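PDB 1YOX: TIGR00266 family protein from Pseudomonas aeruginosa, which is of unknown function but belongs to the AIM24 family, named for mitochondrial biogenesis, and is built mainly of antiparallel beta sheets. Local coordinates for residues 43-49 with 77-83; 118-123 with 156-160; 160-164 with 222-226; 191-196 with 208-212. All coordinates share one frame. Numbering follows the deposited sequence.

Contact 1 (43-49 with 77-83)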
loop_
_atom_site.group_PDB
_atom_site.type_symbol
_atom_site.label_atom_id
_atom_site.label_comp_id
_atom_site.label_asym_id
_atom_site.label_seq_id
_atom_site.Cartn_x
_atom_site.Cartn_y
_atom_site.Cartn_z
ATOM N N ASP C 43 3.421 10.995 28.818
ATOM C CA ASP C 43 3.762 10.161 29.976
ATOM C C ASP C 43 3.719 8.673 29.665
ATOM O O ASP C 43 3.624 7.865 30.585
ATOM C CB ASP C 43 2.850 10.486 31.186
ATOM C CG ASP C 43 2.605 11.993 31.371
ATOM O OD1 ASP C 43 1.524 12.358 31.894
ATOM O OD2 ASP C 43 3.482 12.810 30.981
ATOM N N ILE C 44 3.746 8.318 28.373
ATOM C CA ILE C 44 4.015 6.924 27.938
ATOM C C ILE C 44 5.493 6.555 28.081
ATOM O O ILE C 44 6.345 7.229 27.551
ATOM C CB ILE C 44 3.544 6.630 26.486
ATOM C CG1 ILE C 44 2.039 6.398 26.464
ATOM C CG2 ILE C 44 4.214 5.344 25.910
ATOM C CD1 ILE C 44 1.324 7.540 25.909
ATOM N N ARG C 45 5.765 5.500 28.835
ATOM C CA ARG C 45 7.096 4.894 28.925
ATOM C C ARG C 45 7.104 3.499 28.278
ATOM O O ARG C 45 6.098 2.764 28.295
ATOM C CB ARG C 45 7.542 4.771 30.391
ATOM C CG ARG C 45 7.721 6.105 31.162
ATOM C CD ARG C 45 8.929 6.907 30.681
ATOM N NE ARG C 45 8.780 8.324 31.000
ATOM C CZ ARG C 45 8.321 9.249 30.157
ATOM N NH1 ARG C 45 7.955 8.924 28.918
ATOM N NH2 ARG C 45 8.215 10.503 30.565
ATOM N N PHE C 46 8.249 3.140 27.716
ATOM C CA PHE C 46 8.403 1.876 26.981
ATOM C C PHE C 46 9.595 1.072 27.499
ATOM O O PHE C 46 10.660 1.636 27.780
ATOM C CB PHE C 46 8.568 2.159 25.491
ATOM C CG PHE C 46 9.601 3.205 25.189
ATOM C CD1 PHE C 46 10.956 2.882 25.159
ATOM C CD2 PHE C 46 9.221 4.515 24.949
ATOM C CE1 PHE C 46 11.924 3.852 24.886
ATOM C CE2 PHE C 46 10.173 5.498 24.669
ATOM C CZ PHE C 46 11.529 5.168 24.638
ATOM N N THR C 47 9.423 -0.238 27.638
ATOM C CA THR C 47 10.517 -1.084 28.094
ATOM C C THR C 47 10.609 -2.381 27.287
ATOM O O THR C 47 9.581 -3.041 27.036
ATOM C CB THR C 47 10.417 -1.344 29.616
ATOM O OG1 THR C 47 10.479 -0.086 30.308
ATOM C CG2 THR C 47 11.552 -2.254 30.114
ATOM N N ALA C 48 11.840 -2.703 26.862
ATOM C CA ALA C 48 12.168 -3.963 26.180
ATOM C C ALA C 48 11.849 -5.142 27.084
ATOM O O ALA C 48 12.515 -5.361 28.089
ATOM C CB ALA C 48 13.651 -3.988 25.762
ATOM N N ARG C 49 10.818 -5.891 26.710
ATOM C CA ARG C 49 10.210 -6.944 27.548
ATOM C C ARG C 49 9.951 -6.496 28.998
ATOM O O ARG C 49 10.863 -6.422 29.828
ATOM C CB ARG C 49 11.007 -8.260 27.491
ATOM C CG ARG C 49 11.665 -8.568 26.136
ATOM C CD ARG C 49 12.005 -10.056 26.007
ATOM N NE ARG C 49 11.241 -10.697 24.934
ATOM C CZ ARG C 49 9.964 -11.075 25.019
ATOM N NH1 ARG C 49 9.274 -10.882 26.143
ATOM N NH2 ARG C 49 9.376 -11.649 23.970
HETATM N N MSE C 77 9.312 -8.295 22.388
HETATM C CA MSE C 77 8.114 -7.529 22.702
HETATM C C MSE C 77 8.466 -6.276 23.473
HETATM O O MSE C 77 9.239 -6.333 24.426
HETATM C CB MSE C 77 7.148 -8.364 23.547
HETATM C CG MSE C 77 6.261 -9.342 22.772
HETATM SE SE MSE C 77 4.852 -8.449 21.738
HETATM C CE MSE C 77 5.860 -8.194 20.038
ATOM N N THR C 78 7.901 -5.138 23.083
ATOM C CA THR C 78 8.053 -3.945 23.913
ATOM C C THR C 78 6.767 -3.615 24.659
ATOM O O THR C 78 5.675 -3.757 24.125
ATOM C CB THR C 78 8.533 -2.730 23.130
ATOM O OG1 THR C 78 7.602 -2.452 22.079
ATOM C CG2 THR C 78 9.933 -2.969 22.559
ATOM N N HIS C 79 6.920 -3.204 25.910
ATOM C CA HIS C 79 5.794 -2.825 26.768
ATOM C C HIS C 79 5.668 -1.306 26.792
ATOM O O HIS C 79 6.636 -0.598 27.068
ATOM C CB HIS C 79 5.996 -3.353 28.195
ATOM C CG HIS C 79 5.830 -4.834 28.333
ATOM N ND1 HIS C 79 6.348 -5.738 27.428
ATOM C CD2 HIS C 79 5.209 -5.573 29.281
ATOM C CE1 HIS C 79 6.052 -6.966 27.808
ATOM N NE2 HIS C 79 5.366 -6.894 28.934
ATOM N N PHE C 80 4.481 -0.815 26.481
ATOM C CA PHE C 80 4.188 0.621 26.593
ATOM C C PHE C 80 3.241 0.846 27.777
ATOM O O PHE C 80 2.122 0.361 27.779
ATOM C CB PHE C 80 3.587 1.154 25.279
ATOM C CG PHE C 80 4.536 1.070 24.108
ATOM C CD1 PHE C 80 4.732 -0.143 23.429
ATOM C CD2 PHE C 80 5.258 2.181 23.700
ATOM C CE1 PHE C 80 5.630 -0.231 22.360
ATOM C CE2 PHE C 80 6.151 2.101 22.602
ATOM C CZ PHE C 80 6.330 0.900 21.938
ATOM N N THR C 81 3.712 1.564 28.790
ATOM C CA THR C 81 2.895 1.845 29.972
ATOM C C THR C 81 2.611 3.330 30.152
ATOM O O THR C 81 3.475 4.190 29.874
ATOM C CB THR C 81 3.514 1.244 31.254
ATOM O OG1 THR C 81 3.802 -0.130 31.009
ATOM C CG2 THR C 81 2.526 1.305 32.434
ATOM N N ASN C 82 1.379 3.612 30.598
ATOM C CA ASN C 82 0.979 4.943 31.073
ATOM C C ASN C 82 1.485 5.219 32.513
ATOM O O ASN C 82 0.963 4.665 33.494
ATOM C CB ASN C 82 -0.533 5.072 31.001
ATOM C CG ASN C 82 -1.050 6.470 31.378
ATOM O OD1 ASN C 82 -2.236 6.762 31.200
ATOM N ND2 ASN C 82 -0.178 7.322 31.868
ATOM N N GLU C 83 2.505 6.071 32.605
ATOM C CA GLU C 83 3.137 6.433 33.874
ATOM C C GLU C 83 2.648 7.783 34.394
ATOM O O GLU C 83 3.265 8.366 35.302
ATOM C CB GLU C 83 4.656 6.525 33.701
ATOM C CG GLU C 83 5.281 5.325 33.038
ATOM C CD GLU C 83 5.874 4.372 34.042
ATOM O OE1 GLU C 83 7.067 4.562 34.366
ATOM O OE2 GLU C 83 5.151 3.463 34.524
#

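Contact 2 (118-123 with 156-160)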
loop_
_atom_site.group_PDB
_atom_site.type_symbol
_atom_site.label_atom_id
_atom_site.label_comp_id
_atom_site.label_asym_id
_atom_site.label_seq_id
_atom_site.Cartn_x
_atom_site.Cartn_y
_atom_site.Cartn_z
ATOM N N SER C 118 1.723 -10.579 10.939
ATOM C CA SER C 118 0.402 -10.076 11.146
ATOM C C SER C 118 0.119 -9.581 12.565
ATOM O O SER C 118 -0.773 -8.767 12.749
ATOM C CB SER C 118 -0.616 -11.122 10.733
ATOM O OG SER C 118 -0.945 -10.984 9.367
ATOM N N PHE C 119 0.838 -10.076 13.566
ATOM C CA PHE C 119 0.689 -9.528 14.912
ATOM C C PHE C 119 0.982 -8.012 14.956
ATOM O O PHE C 119 2.036 -7.565 14.512
ATOM C CB PHE C 119 1.550 -10.287 15.938
ATOM C CG PHE C 119 1.485 -9.697 17.320
ATOM C CD1 PHE C 119 0.392 -9.949 18.148
ATOM C CD2 PHE C 119 2.483 -8.833 17.776
ATOM C CE1 PHE C 119 0.314 -9.381 19.444
ATOM C CE2 PHE C 119 2.403 -8.257 19.072
ATOM C CZ PHE C 119 1.323 -8.538 19.896
ATOM N N LEU C 120 0.047 -7.224 15.471
ATOM C CA LEU C 120 0.255 -5.772 15.632
ATOM C C LEU C 120 0.482 -5.342 17.094
ATOM O O LEU C 120 1.542 -4.799 17.433
ATOM C CB LEU C 120 -0.888 -4.963 14.991
ATOM C CG LEU C 120 -0.712 -3.447 15.017
ATOM C CD1 LEU C 120 0.704 -3.077 14.524
ATOM C CD2 LEU C 120 -1.777 -2.774 14.178
ATOM N N CYS C 121 -0.512 -5.546 17.952
ATOM C CA CYS C 121 -0.306 -5.351 19.397
ATOM C C CYS C 121 -1.361 -6.059 20.223
ATOM O O CYS C 121 -2.369 -6.553 19.689
ATOM C CB CYS C 121 -0.271 -3.862 19.780
ATOM S SG CYS C 121 -1.732 -3.035 19.278
ATOM N N ALA C 122 -1.113 -6.112 21.527
ATOM C CA ALA C 122 -2.033 -6.756 22.445
ATOM C C ALA C 122 -1.974 -6.127 23.834
ATOM O O ALA C 122 -0.960 -5.527 24.239
ATOM C CB ALA C 122 -1.717 -8.197 22.537
ATOM N N ALA C 123 -3.081 -6.298 24.556
ATOM C CA ALA C 123 -3.201 -5.921 25.952
ATOM C C ALA C 123 -2.166 -6.656 26.780
ATOM O O ALA C 123 -1.907 -7.851 26.552
ATOM C CB ALA C 123 -4.599 -6.241 26.440
ATOM N N LEU C 156 -7.694 -7.979 24.653
ATOM C CA LEU C 156 -7.691 -7.536 23.263
ATOM C C LEU C 156 -6.363 -7.706 22.553
ATOM O O LEU C 156 -5.283 -7.432 23.078
ATOM C CB LEU C 156 -8.161 -6.100 23.149
ATOM C CG LEU C 156 -9.665 -5.969 23.356
ATOM C CD1 LEU C 156 -9.997 -4.509 23.623
ATOM C CD2 LEU C 156 -10.446 -6.514 22.153
ATOM N N VAL C 157 -6.502 -8.147 21.320
ATOM C CA VAL C 157 -5.405 -8.477 20.428
ATOM C C VAL C 157 -5.736 -7.703 19.146
ATOM O O VAL C 157 -6.905 -7.510 18.835
ATOM C CB VAL C 157 -5.379 -10.024 20.268
ATOM C CG1 VAL C 157 -5.443 -10.475 18.850
ATOM C CG2 VAL C 157 -4.254 -10.659 21.117
ATOM N N PHE C 158 -4.728 -7.210 18.444
ATOM C CA PHE C 158 -4.938 -6.508 17.185
ATOM C C PHE C 158 -3.997 -7.149 16.172
ATOM O O PHE C 158 -2.788 -7.315 16.424
ATOM C CB PHE C 158 -4.649 -5.010 17.323
ATOM C CG PHE C 158 -5.440 -4.345 18.413
ATOM C CD1 PHE C 158 -5.032 -4.447 19.749
ATOM C CD2 PHE C 158 -6.624 -3.656 18.115
ATOM C CE1 PHE C 158 -5.781 -3.865 20.774
ATOM C CE2 PHE C 158 -7.382 -3.045 19.143
ATOM C CZ PHE C 158 -6.950 -3.149 20.469
ATOM N N VAL C 159 -4.573 -7.549 15.046
ATOM C CA VAL C 159 -3.818 -8.224 14.028
ATOM C C VAL C 159 -4.000 -7.417 12.747
ATOM O O VAL C 159 -4.990 -6.709 12.602
ATOM C CB VAL C 159 -4.219 -9.765 13.857
ATOM C CG1 VAL C 159 -3.925 -10.582 15.137
ATOM C CG2 VAL C 159 -5.650 -9.934 13.447
ATOM N N HIS C 160 -3.050 -7.537 11.818
ATOM C CA HIS C 160 -3.098 -6.760 10.597
ATOM C C HIS C 160 -3.191 -7.659 9.345
ATOM O O HIS C 160 -2.458 -8.638 9.238
ATOM C CB HIS C 160 -1.842 -5.878 10.564
ATOM C CG HIS C 160 -1.605 -5.197 9.253
ATOM N ND1 HIS C 160 -1.974 -3.889 9.022
ATOM C CD2 HIS C 160 -1.010 -5.629 8.115
ATOM C CE1 HIS C 160 -1.609 -3.540 7.800
ATOM N NE2 HIS C 160 -1.027 -4.577 7.227
#

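Contact 3 (160-164 with 222-226)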
loop_
_atom_site.group_PDB
_atom_site.type_symbol
_atom_site.label_atom_id
_atom_site.label_comp_id
_atom_site.label_asym_id
_atom_site.label_seq_id
_atom_site.Cartn_x
_atom_site.Cartn_y
_atom_site.Cartn_z
ATOM N N HIS C 160 -3.050 -7.537 11.818
ATOM C CA HIS C 160 -3.098 -6.760 10.597
ATOM C C HIS C 160 -3.191 -7.659 9.345
ATOM O O HIS C 160 -2.458 -8.638 9.238
ATOM C CB HIS C 160 -1.842 -5.878 10.564
ATOM C CG HIS C 160 -1.605 -5.197 9.253
ATOM N ND1 HIS C 160 -1.974 -3.889 9.022
ATOM C CD2 HIS C 160 -1.010 -5.629 8.115
ATOM C CE1 HIS C 160 -1.609 -3.540 7.800
ATOM N NE2 HIS C 160 -1.027 -4.577 7.227
ATOM N N ALA C 161 -4.067 -7.308 8.406
ATOM C CA ALA C 161 -4.181 -8.006 7.112
ATOM C C ALA C 161 -3.726 -7.148 5.936
ATOM O O ALA C 161 -4.307 -6.098 5.680
ATOM C CB ALA C 161 -5.621 -8.498 6.883
ATOM N N GLY C 162 -2.680 -7.594 5.227
ATOM C CA GLY C 162 -2.179 -6.875 4.032
ATOM C C GLY C 162 -3.198 -6.884 2.900
ATOM O O GLY C 162 -3.788 -7.938 2.582
ATOM N N GLY C 163 -3.406 -5.733 2.263
ATOM C CA GLY C 163 -4.429 -5.624 1.229
ATOM C C GLY C 163 -5.785 -5.669 1.915
ATOM O O GLY C 163 -6.018 -4.914 2.848
ATOM N N THR C 164 -6.687 -6.537 1.468
ATOM C CA THR C 164 -7.951 -6.753 2.211
ATOM C C THR C 164 -7.977 -7.997 3.046
ATOM O O THR C 164 -7.316 -8.984 2.719
ATOM C CB THR C 164 -9.208 -6.835 1.331
ATOM O OG1 THR C 164 -8.848 -7.082 -0.047
ATOM C CG2 THR C 164 -9.994 -5.545 1.490
ATOM N N LEU C 222 -7.786 -14.224 6.382
ATOM C CA LEU C 222 -6.871 -14.254 5.256
ATOM C C LEU C 222 -6.599 -12.846 4.727
ATOM O O LEU C 222 -7.383 -11.943 4.948
ATOM C CB LEU C 222 -7.441 -15.131 4.131
ATOM C CG LEU C 222 -7.763 -16.595 4.462
ATOM C CD1 LEU C 222 -8.533 -17.242 3.325
ATOM C CD2 LEU C 222 -6.503 -17.373 4.793
ATOM N N GLN C 223 -5.477 -12.675 4.029
ATOM C CA GLN C 223 -5.079 -11.366 3.540
ATOM C C GLN C 223 -4.766 -11.490 2.069
ATOM O O GLN C 223 -4.126 -12.475 1.650
ATOM C CB GLN C 223 -3.864 -10.848 4.328
ATOM C CG GLN C 223 -2.518 -11.574 4.088
ATOM C CD GLN C 223 -1.512 -11.347 5.204
ATOM O OE1 GLN C 223 -1.001 -12.301 5.806
ATOM N NE2 GLN C 223 -1.268 -10.094 5.533
ATOM N N SER C 224 -5.225 -10.516 1.278
ATOM C CA SER C 224 -4.988 -10.521 -0.155
ATOM C C SER C 224 -3.557 -10.158 -0.572
ATOM O O SER C 224 -3.111 -10.566 -1.642
ATOM C CB SER C 224 -5.959 -9.570 -0.858
ATOM O OG SER C 224 -5.728 -8.223 -0.483
ATOM N N LEU C 225 -2.853 -9.356 0.232
ATOM C CA LEU C 225 -1.518 -8.897 -0.144
ATOM C C LEU C 225 -0.569 -9.032 1.028
ATOM O O LEU C 225 -0.193 -8.041 1.652
ATOM C CB LEU C 225 -1.515 -7.471 -0.713
ATOM C CG LEU C 225 -0.134 -6.880 -1.102
ATOM C CD1 LEU C 225 0.589 -7.679 -2.159
ATOM C CD2 LEU C 225 -0.277 -5.442 -1.526
ATOM N N PRO C 226 -0.137 -10.280 1.283
ATOM C CA PRO C 226 0.723 -10.559 2.396
ATOM C C PRO C 226 2.086 -9.938 2.129
ATOM O O PRO C 226 2.482 -9.774 0.965
ATOM C CB PRO C 226 0.792 -12.096 2.429
ATOM C CG PRO C 226 0.411 -12.568 1.077
ATOM C CD PRO C 226 -0.414 -11.476 0.453
#

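Contact 4 (191-196 with 208-212)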
loop_
_atom_site.group_PDB
_atom_site.type_symbol
_atom_site.label_atom_id
_atom_site.label_comp_id
_atom_site.label_asym_id
_atom_site.label_seq_id
_atom_site.Cartn_x
_atom_site.Cartn_y
_atom_site.Cartn_z
ATOM N N TYR C 191 -3.921 -27.373 10.057
ATOM C CA TYR C 191 -3.138 -26.734 9.010
ATOM C C TYR C 191 -1.886 -27.553 8.735
ATOM O O TYR C 191 -1.292 -28.140 9.643
ATOM C CB TYR C 191 -2.738 -25.295 9.415
ATOM C CG TYR C 191 -1.865 -25.238 10.662
ATOM C CD1 TYR C 191 -0.476 -25.114 10.563
ATOM C CD2 TYR C 191 -2.430 -25.366 11.941
ATOM C CE1 TYR C 191 0.331 -25.102 11.709
ATOM C CE2 TYR C 191 -1.638 -25.351 13.088
ATOM C CZ TYR C 191 -0.260 -25.222 12.968
ATOM O OH TYR C 191 0.526 -25.203 14.114
ATOM N N ASP C 192 -1.480 -27.592 7.476
ATOM C CA ASP C 192 -0.112 -27.978 7.169
ATOM C C ASP C 192 0.297 -27.446 5.811
ATOM O O ASP C 192 -0.540 -27.231 4.929
ATOM C CB ASP C 192 0.122 -29.490 7.301
ATOM C CG ASP C 192 -0.422 -30.273 6.137
ATOM O OD1 ASP C 192 0.409 -30.849 5.384
ATOM O OD2 ASP C 192 -1.668 -30.292 5.972
ATOM N N VAL C 193 1.601 -27.229 5.688
ATOM C CA VAL C 193 2.210 -26.534 4.579
ATOM C C VAL C 193 2.887 -27.553 3.680
ATOM O O VAL C 193 3.655 -28.391 4.144
ATOM C CB VAL C 193 3.272 -25.525 5.088
ATOM C CG1 VAL C 193 3.941 -24.793 3.925
ATOM C CG2 VAL C 193 2.653 -24.532 6.074
ATOM N N GLN C 194 2.588 -27.484 2.392
ATOM C CA GLN C 194 3.240 -28.321 1.406
ATOM C C GLN C 194 3.813 -27.471 0.285
ATOM O O GLN C 194 3.274 -26.423 -0.054
ATOM C CB GLN C 194 2.243 -29.331 0.824
ATOM C CG GLN C 194 1.819 -30.432 1.800
ATOM C CD GLN C 194 3.004 -31.116 2.474
ATOM O OE1 GLN C 194 3.857 -31.705 1.805
ATOM N NE2 GLN C 194 3.056 -31.048 3.803
ATOM N N LEU C 195 4.911 -27.927 -0.296
ATOM C CA LEU C 195 5.326 -27.409 -1.593
ATOM C C LEU C 195 4.442 -28.120 -2.597
ATOM O O LEU C 195 4.485 -29.344 -2.688
ATOM C CB LEU C 195 6.785 -27.753 -1.872
ATOM C CG LEU C 195 7.717 -26.854 -2.683
ATOM C CD1 LEU C 195 8.599 -27.777 -3.492
ATOM C CD2 LEU C 195 7.049 -25.826 -3.582
ATOM N N ALA C 196 3.633 -27.351 -3.325
ATOM C CA ALA C 196 2.701 -27.881 -4.333
ATOM C C ALA C 196 3.421 -28.401 -5.576
ATOM O O ALA C 196 4.386 -29.159 -5.465
ATOM C CB ALA C 196 1.676 -26.827 -4.714
ATOM N N GLY C 208 7.909 -21.025 -7.015
ATOM C CA GLY C 208 7.363 -22.259 -6.418
ATOM C C GLY C 208 6.118 -22.016 -5.578
ATOM O O GLY C 208 5.964 -20.940 -4.979
ATOM N N LEU C 209 5.230 -23.007 -5.515
ATOM C CA LEU C 209 3.957 -22.809 -4.828
ATOM C C LEU C 209 3.899 -23.443 -3.435
ATOM O O LEU C 209 3.851 -24.666 -3.296
ATOM C CB LEU C 209 2.804 -23.304 -5.700
ATOM C CG LEU C 209 1.394 -23.020 -5.210
ATOM C CD1 LEU C 209 1.199 -21.525 -5.015
ATOM C CD2 LEU C 209 0.387 -23.549 -6.213
ATOM N N LEU C 210 3.905 -22.594 -2.414
ATOM C CA LEU C 210 3.737 -23.030 -1.034
ATOM C C LEU C 210 2.274 -22.974 -0.627
ATOM O O LEU C 210 1.685 -21.898 -0.554
ATOM C CB LEU C 210 4.589 -22.183 -0.089
ATOM C CG LEU C 210 6.100 -22.485 -0.015
ATOM C CD1 LEU C 210 6.428 -23.981 0.105
ATOM C CD2 LEU C 210 6.868 -21.849 -1.171
ATOM N N LEU C 211 1.693 -24.138 -0.367
ATOM C CA LEU C 211 0.276 -24.228 -0.030
ATOM C C LEU C 211 0.036 -24.583 1.416
ATOM O O LEU C 211 0.780 -25.358 1.988
ATOM C CB LEU C 211 -0.428 -25.251 -0.896
ATOM C CG LEU C 211 -0.633 -24.905 -2.373
ATOM C CD1 LEU C 211 -1.759 -25.786 -2.972
ATOM C CD2 LEU C 211 -0.923 -23.409 -2.567
ATOM N N THR C 212 -1.001 -23.992 2.001
ATOM C CA THR C 212 -1.427 -24.331 3.356
ATOM C C THR C 212 -2.864 -24.863 3.286
ATOM O O THR C 212 -3.764 -24.182 2.774
ATOM C CB THR C 212 -1.288 -23.133 4.345
ATOM O OG1 THR C 212 0.104 -22.847 4.545
ATOM C CG2 THR C 212 -1.936 -23.438 5.712
#

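Contact 1 (43-49 with 77-83)
An antiparallel beta pair at the margin of a six-stranded sheet joins strand 44-48, outermost within its chain, to strand 78-82. Their axes pass 4.6 Å apart at 155°. Backbone bonds run in reciprocal pairs at the hydrogen-bonded positions: Arg45 N to Thr81 O (2.8 Å) and Thr81 N to Arg45 O (2.7 Å), then Thr47 N to His79 O and His79 N to Thr47 O, both 2.9 Å. Glu83 N to Asp43 O (2.9 Å) and Arg49 N to Met77 O (2.8 Å) continue the ladder in both directions. Arg176 of the second subunit hydrogen-bonds Ile44 O. The alternation of the strands sorts the side chains. Ile44, Phe46 and Phe80 share one face, where Phe80 CD2 lies 4.0 Å from Ile44 CG2 and 3.8 Å from Phe46 CB, an apolar patch that buries Ile44 and Phe80 while Phe46 stays partly exposed. Arg45, Thr47, His79 and Thr81 take the other face, and the long polar Arg45 suits its exposed position. On its far edge strand 78-82 pairs with strand 29-32, where Thr78 OG1 bonds Ala32 O and Thr81 OG1 bonds Thr29 OG1. Phe80 meets Phe92 edge-to-face, packing this sheet onto strands 37-40 and 88-92.

Contact 2 (118-123 with 156-160)
Ser118 opens the pairing with two bonds to one residue: its O accepts from His160 N (2.8 Å), and its OG donates to His160 O (2.8 Å), a job for a short hydroxyl side chain beside the backbone. Phe119 sits opposite Val159 in a non-hydrogen-bonded pair, its ring turned to Leu151 of strand 146-152. At Leu120 the regular ladder breaks. Leu120 N (3.0 Å) and Cys121 N (3.3 Å) both donate to Phe158 O, so two residues face one: a classic beta bulge, which shifts the register by one within the otherwise regular pairing of the antiparallel sheet of this cupin-clan protein. With psi at -63°, Leu120 turns its CB toward the partner strand, 4.4 Å from Phe158 CB. Cys121 O then accepts from Phe158 N (2.7 Å), and Cys121 SG lies 3.6 Å from Phe158 CD1, an oblique sulfur-aromatic contact that suits a small, polarisable side chain. Ala122 pairs with Val157 at a CA-CA distance of only 4.3 Å, its methyl CB 3.8 Å from Val157 CG2. Ala123 N finally donates to Leu156 O (2.9 Å).

Contact 3 (160-164 with 222-226)
This is a buried junction between the ends of two strands, 156-162 and 219-223, which belong to different antiparallel sheets. As the chain leaves strand 156-162 it turns through Gly163 and Thr164 toward strand 165-169, the neighbour of strand 219-223, and here it meets the segment running into helix 227-237, whose N-cap is Pro226. Three hydrogen bonds hold the meeting. Leu225 N donates to Gly162 O (2.9 Å), Ser224 N to Thr164 O (3.0 Å), and Thr164 N to Ser224 OG (2.8 Å), so Ser224 and Thr164 embrace through backbone on one side and backbone plus hydroxyl on the other. Both glycines suit the closeness: a CB on Gly162 would fall 2.1 Å from Leu225 O, and one on Gly163 2.2 Å from Ser224 OG, while the phi of 72° at Gly163 also favours glycine. Gly162 CA approaches Leu225 O at 3.3 Å in a CA-H...O contact. Ala161, small enough for the gap, sets its CB 3.9 Å from Gln223 CB. The third subunit packs against the junction, with its Asn38 bonding Ser224 O and its Met17 O bonding Thr164 OG1. Such largely backbone-based bonding at glycine-lined close range implies a junction fixed by chain path and small residue size more than by interlocking large side chains, with both segments also offering polar groups to the third subunit.

Contact 4 (191-196 with 208-212)
Gly208 begins the second segment as the chain re-emerges from an unmodelled loop, its C atom 4.4 Å from Leu195 CD2. At Leu209 the pairing takes hold: its O accepts from Ala196 N (2.7 Å), while its CD2 lies 3.8 Å from Ala196 CB. The small methyl of Ala196 points toward the partner segment and is equally close, at 3.8 Å, to Leu211 CG, so the one methyl touches both larger leucines. Leu210 forms a non-hydrogen-bonded pair with Leu195; Leu210 CD1 and Leu195 CD2 approach to 4.2 Å, an apolar match on the face shared with Val193 and Thr212. These residues belong to a beta hairpin of strands 189-195 and 210-216, in a three-stranded antiparallel sheet whose central strand is 210-216, with axes here 4.6 Å apart at 159°. Leu211 next makes the reciprocal pair with Gln194: Leu211 N to Gln194 O and Gln194 N to Leu211 O, each 2.8 Å. Gln194 suits the exposed edge strand, its NE2 donating to Asp192 OD1 (3.1 Å) along its own strand. Leu209 and Leu211 pack respectively on Phe46 and Met37 of the third subunit, which gives these apolar side chains a partner surface. Thr212 sits opposite Val193, CA-CA 4.4 Å; two beta-branched residues suit the strand, and Thr212 OG1 lies 3.4 Å from Val193 CG2 while hydrogen-bonding Thr179 OG1 on the side of strand 173-178.

How the contacts relate
Contacts 1 and 2 belong to the same six-stranded sheet, with strand 29-32 between them; their centres are about 16 Å apart and they touch where Met77 CE packs 3.6 Å from Phe119 CE2. Contact 3 takes over at His160, shared with contact 2, and leads out of that sheet; these two centres are about 14 Å apart. Contact 4 falls, along the chain, between the two segments of contact 3, their centres about 18 Å apart, strand 210-216 running on to 219-223. The centres of contacts 1 and 4 are about 38 Å apart, on opposite sides of the chain's centre, yet the contacts meet between subunits: Phe46 of one copy packs on Ala196 and Leu209 of another.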